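Local coordinates for proline dehydrogenase (Deinococcus radiodurans, PDB 4H6Q), which catalyses the FAD-dependent oxidation of L-proline to delta-1-pyrroline-5-carboxylate, the first step in breaking proline down to glutamate, at residues L52-E66 with V277-Y290. Sequence-based numbering, arbitrary orientation.
Sequences LERDGIAGNLDLLGE and VRVYLPYGRDWYAY. With TFB (tetrahydrofuran-2-carboxylic acid), chain D.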
loop_
_atom_site.group_PDB
_atom_site.type_symbol
_atom_site.label_atom_id
_atom_site.label_comp_id
_atom_site.label_asym_id
_atom_site.label_seq_id
_atom_site.Cartn_x
_atom_site.Cartn_y
_atom_site.Cartn_z
ATOM N N LEU A 52 16.560 3.528 3.686
ATOM C CA LEU A 52 15.529 4.520 3.976
ATOM C C LEU A 52 15.570 4.939 5.446
ATOM O O LEU A 52 15.480 6.136 5.763
ATOM C CB LEU A 52 14.124 3.981 3.638
ATOM C CG LEU A 52 13.798 3.858 2.151
ATOM C CD1 LEU A 52 12.564 2.966 1.977
ATOM C CD2 LEU A 52 13.535 5.238 1.563
ATOM N N GLU A 53 15.715 3.976 6.356
ATOM C CA GLU A 53 15.696 4.279 7.801
ATOM C C GLU A 53 16.876 5.140 8.199
ATOM O O GLU A 53 16.742 5.999 9.079
ATOM C CB GLU A 53 15.622 2.966 8.626
ATOM C CG GLU A 53 14.233 2.258 8.502
ATOM C CD GLU A 53 13.939 1.131 9.545
ATOM O OE1 GLU A 53 14.804 0.757 10.360
ATOM O OE2 GLU A 53 12.784 0.644 9.578
ATOM N N ARG A 54 18.020 4.945 7.537
ATOM C CA ARG A 54 19.173 5.812 7.814
ATOM C C ARG A 54 18.890 7.290 7.458
ATOM O O ARG A 54 19.532 8.212 8.004
ATOM C CB ARG A 54 20.483 5.290 7.157
ATOM C CG ARG A 54 20.983 3.981 7.783
ATOM C CD ARG A 54 22.373 3.565 7.299
ATOM N NE ARG A 54 22.387 3.260 5.876
ATOM C CZ ARG A 54 22.282 2.035 5.346
ATOM N NH1 ARG A 54 22.134 0.957 6.098
ATOM N NH2 ARG A 54 22.351 1.874 4.036
ATOM N N ASP A 55 17.915 7.517 6.584
ATOM C CA ASP A 55 17.501 8.870 6.186
ATOM C C ASP A 55 16.187 9.300 6.885
ATOM O O ASP A 55 15.550 10.293 6.506
ATOM C CB ASP A 55 17.276 8.925 4.670
ATOM C CG ASP A 55 18.574 8.998 3.864
ATOM O OD1 ASP A 55 19.629 9.287 4.450
ATOM O OD2 ASP A 55 18.538 8.771 2.627
ATOM N N GLY A 56 15.792 8.583 7.923
ATOM C CA GLY A 56 14.650 8.976 8.737
ATOM C C GLY A 56 13.319 8.614 8.087
ATOM O O GLY A 56 12.291 9.134 8.493
ATOM N N ILE A 57 13.317 7.712 7.121
ATOM C CA ILE A 57 12.109 7.321 6.380
ATOM C C ILE A 57 11.808 5.868 6.698
ATOM O O ILE A 57 12.698 5.021 6.703
ATOM C CB ILE A 57 12.348 7.539 4.878
ATOM C CG1 ILE A 57 12.631 9.039 4.589
ATOM C CG2 ILE A 57 11.136 7.037 4.051
ATOM C CD1 ILE A 57 13.269 9.249 3.213
ATOM N N ALA A 58 10.532 5.578 6.971
ATOM C CA ALA A 58 10.087 4.224 7.263
ATOM C C ALA A 58 9.791 3.438 5.975
ATOM O O ALA A 58 9.622 4.042 4.875
ATOM C CB ALA A 58 8.826 4.267 8.171
ATOM N N GLY A 59 9.740 2.100 6.065
ATOM C CA GLY A 59 9.452 1.279 4.895
ATOM C C GLY A 59 8.102 0.554 5.010
ATOM O O GLY A 59 7.572 0.277 6.097
ATOM N N ASN A 60 7.570 0.226 3.849
ATOM C CA ASN A 60 6.307 -0.501 3.726
ATOM C C ASN A 60 6.581 -1.535 2.624
ATOM O O ASN A 60 6.571 -1.210 1.414
ATOM C CB ASN A 60 5.202 0.499 3.310
ATOM C CG ASN A 60 3.922 -0.142 2.919
ATOM O OD1 ASN A 60 3.704 -1.356 3.090
ATOM N ND2 ASN A 60 3.027 0.689 2.354
ATOM N N LEU A 61 6.899 -2.775 3.020
ATOM C CA LEU A 61 7.401 -3.806 2.089
ATOM C C LEU A 61 6.255 -4.418 1.282
ATOM O O LEU A 61 5.171 -4.680 1.810
ATOM C CB LEU A 61 8.139 -4.905 2.862
ATOM C CG LEU A 61 9.516 -4.477 3.365
ATOM C CD1 LEU A 61 9.896 -5.312 4.597
ATOM C CD2 LEU A 61 10.502 -4.625 2.224
ATOM N N ASP A 62 6.534 -4.744 0.018
ATOM C CA ASP A 62 5.568 -5.456 -0.793
ATOM C C ASP A 62 6.251 -6.446 -1.700
ATOM O O ASP A 62 7.164 -6.062 -2.437
ATOM C CB ASP A 62 4.734 -4.446 -1.586
ATOM C CG ASP A 62 3.827 -5.090 -2.620
ATOM O OD1 ASP A 62 2.770 -5.731 -2.261
ATOM O OD2 ASP A 62 4.153 -4.981 -3.792
ATOM N N LEU A 63 5.829 -7.713 -1.653
ATOM C CA LEU A 63 6.260 -8.714 -2.631
ATOM C C LEU A 63 5.404 -8.552 -3.866
ATOM O O LEU A 63 4.171 -8.609 -3.790
ATOM C CB LEU A 63 6.098 -10.119 -2.055
ATOM C CG LEU A 63 6.371 -11.285 -3.021
ATOM C CD1 LEU A 63 7.835 -11.289 -3.517
ATOM C CD2 LEU A 63 6.070 -12.607 -2.327
ATOM N N LEU A 64 6.037 -8.376 -5.027
ATOM C CA LEU A 64 5.291 -8.097 -6.255
ATOM C C LEU A 64 4.587 -9.326 -6.834
ATOM O O LEU A 64 5.114 -10.441 -6.775
ATOM C CB LEU A 64 6.239 -7.505 -7.307
ATOM C CG LEU A 64 6.635 -6.046 -6.976
ATOM C CD1 LEU A 64 7.832 -5.610 -7.861
ATOM C CD2 LEU A 64 5.439 -5.080 -7.094
ATOM N N GLY A 65 3.388 -9.120 -7.368
ATOM C CA GLY A 65 2.631 -10.197 -7.990
ATOM C C GLY A 65 1.134 -9.999 -7.711
ATOM O O GLY A 65 0.748 -9.432 -6.688
ATOM N N GLU A 66 0.276 -10.456 -8.602
ATOM C CA GLU A 66 -1.151 -10.165 -8.474
ATOM C C GLU A 66 -1.981 -11.047 -9.404
ATOM O O GLU A 66 -1.452 -11.595 -10.401
ATOM C CB GLU A 66 -1.407 -8.657 -8.791
ATOM C CG GLU A 66 -0.907 -8.223 -10.175
ATOM C CD GLU A 66 -0.849 -6.740 -10.319
ATOM O OE1 GLU A 66 -1.487 -6.207 -11.246
ATOM O OE2 GLU A 66 -0.172 -6.079 -9.494
ATOM N N VAL A 277 7.161 9.863 7.215
ATOM C CA VAL A 277 7.151 9.469 5.812
ATOM C C VAL A 277 7.415 7.966 5.759
ATOM O O VAL A 277 8.336 7.465 6.408
ATOM C CB VAL A 277 8.243 10.184 4.997
ATOM C CG1 VAL A 277 8.192 9.758 3.502
ATOM C CG2 VAL A 277 8.157 11.703 5.139
ATOM N N ARG A 278 6.619 7.226 4.983
ATOM C CA ARG A 278 6.827 5.783 4.819
ATOM C C ARG A 278 6.736 5.442 3.350
ATOM O O ARG A 278 5.732 5.745 2.698
ATOM C CB ARG A 278 5.773 4.999 5.617
ATOM C CG ARG A 278 6.054 3.493 5.598
ATOM C CD ARG A 278 4.958 2.718 6.326
ATOM N NE ARG A 278 4.803 3.042 7.763
ATOM C CZ ARG A 278 5.479 2.455 8.750
ATOM N NH1 ARG A 278 6.450 1.562 8.503
ATOM N NH2 ARG A 278 5.129 2.732 10.002
ATOM N N VAL A 279 7.777 4.798 2.827
ATOM C CA VAL A 279 7.878 4.542 1.411
ATOM C C VAL A 279 7.471 3.121 1.085
ATOM O O VAL A 279 7.911 2.144 1.734
ATOM C CB VAL A 279 9.329 4.820 0.914
ATOM C CG1 VAL A 279 9.615 4.221 -0.460
ATOM C CG2 VAL A 279 9.561 6.322 0.905
ATOM N N TYR A 280 6.602 2.980 0.052
ATOM C CA TYR A 280 6.160 1.692 -0.453
ATOM C C TYR A 280 7.320 1.082 -1.237
ATOM O O TYR A 280 7.778 1.658 -2.242
ATOM C CB TYR A 280 4.907 1.931 -1.322
ATOM C CG TYR A 280 4.121 0.692 -1.697
ATOM C CD1 TYR A 280 2.873 0.413 -1.092
ATOM C CD2 TYR A 280 4.566 -0.189 -2.719
ATOM C CE1 TYR A 280 2.138 -0.706 -1.416
ATOM C CE2 TYR A 280 3.837 -1.334 -3.055
ATOM C CZ TYR A 280 2.631 -1.585 -2.381
ATOM O OH TYR A 280 1.974 -2.714 -2.762
ATOM N N LEU A 281 7.780 -0.082 -0.769
ATOM C CA LEU A 281 9.072 -0.656 -1.160
ATOM C C LEU A 281 8.834 -2.037 -1.746
ATOM O O LEU A 281 8.730 -3.025 -1.056
ATOM C CB LEU A 281 10.013 -0.719 0.038
ATOM C CG LEU A 281 11.498 -0.934 -0.245
ATOM C CD1 LEU A 281 11.872 -2.321 -0.767
ATOM C CD2 LEU A 281 12.020 0.170 -1.099
ATOM N N PRO A 282 8.678 -2.116 -3.093
ATOM C CA PRO A 282 8.332 -3.396 -3.738
ATOM C C PRO A 282 9.563 -4.155 -4.193
ATOM O O PRO A 282 10.604 -3.550 -4.520
ATOM C CB PRO A 282 7.505 -2.935 -4.929
ATOM C CG PRO A 282 8.082 -1.600 -5.294
ATOM C CD PRO A 282 8.710 -0.990 -4.059
ATOM N N TYR A 283 9.474 -5.488 -4.217
ATOM C CA TYR A 283 10.577 -6.280 -4.692
ATOM C C TYR A 283 10.002 -7.590 -5.251
ATOM O O TYR A 283 8.843 -7.946 -5.014
ATOM C CB TYR A 283 11.584 -6.597 -3.557
ATOM C CG TYR A 283 11.021 -7.643 -2.599
ATOM C CD1 TYR A 283 11.380 -9.011 -2.694
ATOM C CD2 TYR A 283 10.061 -7.265 -1.622
ATOM C CE1 TYR A 283 10.802 -9.961 -1.868
ATOM C CE2 TYR A 283 9.475 -8.222 -0.778
ATOM C CZ TYR A 283 9.830 -9.563 -0.923
ATOM O OH TYR A 283 9.231 -10.483 -0.118
ATOM N N GLY A 284 10.823 -8.312 -6.005
ATOM C CA GLY A 284 10.493 -9.640 -6.441
ATOM C C GLY A 284 10.737 -9.812 -7.926
ATOM O O GLY A 284 11.014 -8.877 -8.675
ATOM N N ARG A 285 10.590 -11.049 -8.370
ATOM C CA ARG A 285 10.796 -11.382 -9.791
ATOM C C ARG A 285 9.630 -11.012 -10.700
ATOM O O ARG A 285 9.802 -10.839 -11.908
ATOM C CB ARG A 285 11.121 -12.873 -9.946
ATOM C CG ARG A 285 12.463 -13.220 -9.348
ATOM N N ASP A 286 8.431 -10.901 -10.148
ATOM C CA ASP A 286 7.234 -10.655 -10.964
ATOM C C ASP A 286 6.882 -9.152 -10.936
ATOM O O ASP A 286 5.844 -8.748 -10.420
ATOM C CB ASP A 286 6.063 -11.472 -10.439
ATOM C CG ASP A 286 4.971 -11.638 -11.444
ATOM O OD1 ASP A 286 5.060 -11.050 -12.567
ATOM O OD2 ASP A 286 4.017 -12.378 -11.086
ATOM N N TRP A 287 7.749 -8.341 -11.524
ATOM C CA TRP A 287 7.647 -6.907 -11.382
ATOM C C TRP A 287 6.967 -6.205 -12.539
ATOM O O TRP A 287 6.772 -4.999 -12.493
ATOM C CB TRP A 287 9.043 -6.281 -11.156
ATOM C CG TRP A 287 10.172 -6.810 -12.042
ATOM C CD1 TRP A 287 11.062 -7.791 -11.724
ATOM C CD2 TRP A 287 10.549 -6.352 -13.354
ATOM N NE1 TRP A 287 11.946 -8.002 -12.749
ATOM C CE2 TRP A 287 11.671 -7.122 -13.759
ATOM C CE3 TRP A 287 10.036 -5.382 -14.240
ATOM C CZ2 TRP A 287 12.297 -6.941 -15.018
ATOM C CZ3 TRP A 287 10.672 -5.198 -15.466
ATOM C CH2 TRP A 287 11.778 -5.970 -15.843
ATOM N N TYR A 288 6.586 -6.944 -13.578
ATOM C CA TYR A 288 6.084 -6.328 -14.825
ATOM C C TYR A 288 4.803 -5.529 -14.660
ATOM O O TYR A 288 4.673 -4.435 -15.239
ATOM C CB TYR A 288 5.932 -7.379 -15.937
ATOM C CG TYR A 288 7.255 -8.064 -16.184
ATOM C CD1 TYR A 288 8.240 -7.440 -16.956
ATOM C CD2 TYR A 288 7.563 -9.265 -15.569
ATOM C CE1 TYR A 288 9.444 -8.022 -17.180
ATOM C CE2 TYR A 288 8.789 -9.855 -15.761
ATOM C CZ TYR A 288 9.729 -9.234 -16.580
ATOM O OH TYR A 288 10.948 -9.829 -16.778
ATOM N N ALA A 289 3.858 -6.027 -13.865
ATOM C CA ALA A 289 2.568 -5.339 -13.752
ATOM C C ALA A 289 2.727 -3.984 -13.031
ATOM O O ALA A 289 2.314 -2.918 -13.516
ATOM C CB ALA A 289 1.524 -6.206 -13.022
ATOM N N TYR A 290 3.338 -4.013 -11.850
ATOM C CA TYR A 290 3.571 -2.804 -11.067
ATOM C C TYR A 290 4.410 -1.809 -11.885
ATOM O O TYR A 290 4.094 -0.591 -11.965
ATOM C CB TYR A 290 4.263 -3.175 -9.748
ATOM C CG TYR A 290 4.679 -2.024 -8.875
ATOM C CD1 TYR A 290 3.929 -1.708 -7.728
ATOM C CD2 TYR A 290 5.837 -1.290 -9.126
ATOM C CE1 TYR A 290 4.288 -0.671 -6.899
ATOM C CE2 TYR A 290 6.220 -0.244 -8.239
ATOM C CZ TYR A 290 5.419 0.055 -7.164
ATOM O OH TYR A 290 5.742 1.073 -6.271
HETATM O OA TFB D . -0.860 -0.295 -5.368
HETATM C CA TFB D . -0.296 0.461 -6.434
HETATM C C TFB D . 0.180 -0.452 -7.544
HETATM O OB TFB D . 0.458 0.050 -8.665
HETATM C CB TFB D . 0.845 1.200 -5.876
HETATM C CG TFB D . 1.220 0.422 -4.701
HETATM C CD TFB D . 0.041 -0.358 -4.266
HETATM O OXT TFB D . 0.307 -1.721 -7.377
HETATM O O HOH W 1 9.555 9.390 8.947
HETATM O O HOH W 2 3.956 3.386 1.897
HETATM O O HOH W 3 7.687 -11.219 -7.367
#
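Leu64 packs tightly: its CD2 presses on Tyr290 CB at 3.5 Å and lies alongside the Pro282 ring, while CD1 meets Trp287 CB at 3.6 Å. Leading up to it, strands 58-63 and 277-283 run parallel, stitched by backbone bonds from Ala58 N to Val277 O through to Leu64 N on Tyr283 O (2.8 Å). On one face, Tyr280 CG stands anti to its own nitrogen (chi1 -167°), which carries the ring over the ligand; TFB CG sits 3.4 Å from Tyr280 CZ. Asn60, its OD1 hydrogen-bonded to Ser98, brings ND2 obliquely to Tyr280 CD1 (3.5 Å), and the tyrosine hydroxyl, close to the Asp62 carboxylate, is hydrogen-bonded to Asp137. A leucine in place of Tyr280 would probably leave Asp137 without that bond and the ligand without its flat cover. Ile57 CG2 packs on Val279 CG2 (3.6 Å) on the opposite face from Ala58 and Arg278, the solvent side, where Arg278 folds over Ala58 CB and gives NH1 to Gly59 O (2.9 Å), its NE pairing with Glu255. Pairing first strand with last closes the beta8-alpha8 barrel of proline dehydrogenase, with Tyr280 and Tyr290 lining the substrate pocket at the C-terminal ends of the barrel strands.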